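Local coordinates for protein sulfate transporter 4.1, chloroplastic (Arabidopsis thaliana, PDB 7LHV) that cotransports sulfate with protons across a membrane as an SLC26/SulP-family symporter and may help regulate sulfate assimilation, at residues H581-S584 / S585-E588. Residues are numbered along the deposited sequence; the frame is centred on the assembly and turned at random.
Sequences HIDS and SAVE
Asp583 caps the first turn of helix 584-599 by reaching over to Ala586, whose backbone N donates to Asp583 OD1 at 3.2 Å. The carboxylate does not meet this N-H edge on: the donor stands 46° out of its plane, and the bond is moderately bent. CG lies between the backbone N and the carbonyl carbon (chi1 60°), which folds the acid back over the start of the helix; OD1 then also rests 3.5 Å from Ala586 CB, while OD2 turns to the side of Ser585. The carbonyl of Asp583 adds only weak bonds, to the backbone N of Ala586 and of Val587. One residue on, the i to i+4 bond tightens, Glu588 N donating to Ser584 O at 3.0 Å. An alanine in place of Asp583 removes the carboxylate, and the Ala586 N-H would probably be left without its capping acceptor at the helix start, with Arg460 of the second subunit losing a distant, weak ion-pair partner. On the apolar side, Ile582 CB packs on Ala586 CB at 3.6 Å, and the extended end of Ile582 crosses Val587 at about a right angle, CD1 meeting CG1 at 3.8 Å. Helix 611-620 covers Ile582 through Val613, Thr616 and Ile617. Ser584 OG is hydrogen-bonded to Asp461 of the second subunit, so the capped turn also lies at the dimer interface. This is a classical Asp N-cap, closing the loop that leads from strand 569-575 into helix 584-599 of the STAS domain.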
loop_
_atom_site.group_PDB
_atom_site.type_symbol
_atom_site.label_atom_id
_atom_site.label_comp_id
_atom_site.label_asym_id
_atom_site.label_seq_id
_atom_site.Cartn_x
_atom_site.Cartn_y
_atom_site.Cartn_z
ATOM N N HIS A 581 -7.815 2.168 -19.923
ATOM C CA HIS A 581 -8.863 2.998 -19.351
ATOM C C HIS A 581 -8.230 4.233 -18.728
ATOM O O HIS A 581 -7.039 4.250 -18.417
ATOM C CB HIS A 581 -9.676 2.229 -18.309
ATOM C CG HIS A 581 -8.834 1.489 -17.316
ATOM N ND1 HIS A 581 -8.209 2.116 -16.259
ATOM C CD2 HIS A 581 -8.514 0.179 -17.217
ATOM C CE1 HIS A 581 -7.539 1.223 -15.554
ATOM N NE2 HIS A 581 -7.707 0.039 -16.114
ATOM N N ILE A 582 -9.049 5.269 -18.549
ATOM C CA ILE A 582 -8.629 6.498 -17.889
ATOM C C ILE A 582 -9.709 6.928 -16.908
ATOM O O ILE A 582 -10.903 6.714 -17.135
ATOM C CB ILE A 582 -8.327 7.632 -18.894
ATOM C CG1 ILE A 582 -9.530 7.902 -19.792
ATOM C CG2 ILE A 582 -7.104 7.311 -19.721
ATOM C CD1 ILE A 582 -9.305 9.038 -20.757
ATOM N N ASP A 583 -9.280 7.533 -15.806
ATOM C CA ASP A 583 -10.179 8.019 -14.777
ATOM C C ASP A 583 -10.311 9.540 -14.871
ATOM O O ASP A 583 -9.859 10.170 -15.829
ATOM C CB ASP A 583 -9.689 7.571 -13.399
ATOM C CG ASP A 583 -8.310 8.089 -13.075
ATOM O OD1 ASP A 583 -7.623 8.561 -14.001
ATOM O OD2 ASP A 583 -7.910 8.024 -11.895
ATOM N N SER A 584 -10.952 10.137 -13.864
ATOM C CA SER A 584 -11.161 11.582 -13.859
ATOM C C SER A 584 -9.844 12.342 -13.772
ATOM O O SER A 584 -9.676 13.386 -14.415
ATOM C CB SER A 584 -12.068 11.967 -12.696
ATOM O OG SER A 584 -11.363 11.871 -11.471
ATOM N N SER A 585 -8.906 11.850 -12.960
ATOM C CA SER A 585 -7.610 12.512 -12.853
ATOM C C SER A 585 -6.914 12.568 -14.203
ATOM O O SER A 585 -6.247 13.557 -14.529
ATOM C CB SER A 585 -6.734 11.795 -11.827
ATOM O OG SER A 585 -7.357 11.765 -10.555
ATOM N N ALA A 586 -7.075 11.521 -15.012
ATOM C CA ALA A 586 -6.434 11.486 -16.320
ATOM C C ALA A 586 -6.950 12.599 -17.222
ATOM O O ALA A 586 -6.162 13.315 -17.846
ATOM C CB ALA A 586 -6.652 10.123 -16.971
ATOM N N VAL A 587 -8.271 12.764 -17.304
ATOM C CA VAL A 587 -8.817 13.789 -18.189
ATOM C C VAL A 587 -8.537 15.183 -17.642
ATOM O O VAL A 587 -8.294 16.123 -18.408
ATOM C CB VAL A 587 -10.318 13.559 -18.441
ATOM C CG1 VAL A 587 -10.515 12.384 -19.378
ATOM C CG2 VAL A 587 -11.054 13.326 -17.146
ATOM N N GLU A 588 -8.559 15.349 -16.315
ATOM C CA GLU A 588 -8.199 16.645 -15.744
ATOM C C GLU A 588 -6.761 17.018 -16.089
ATOM O O GLU A 588 -6.481 18.149 -16.509
ATOM C CB GLU A 588 -8.407 16.633 -14.231
ATOM C CG GLU A 588 -9.758 17.171 -13.796
ATOM C CD GLU A 588 -9.904 18.660 -14.066
ATOM O OE1 GLU A 588 -9.099 19.447 -13.525
ATOM O OE2 GLU A 588 -10.821 19.043 -14.824
#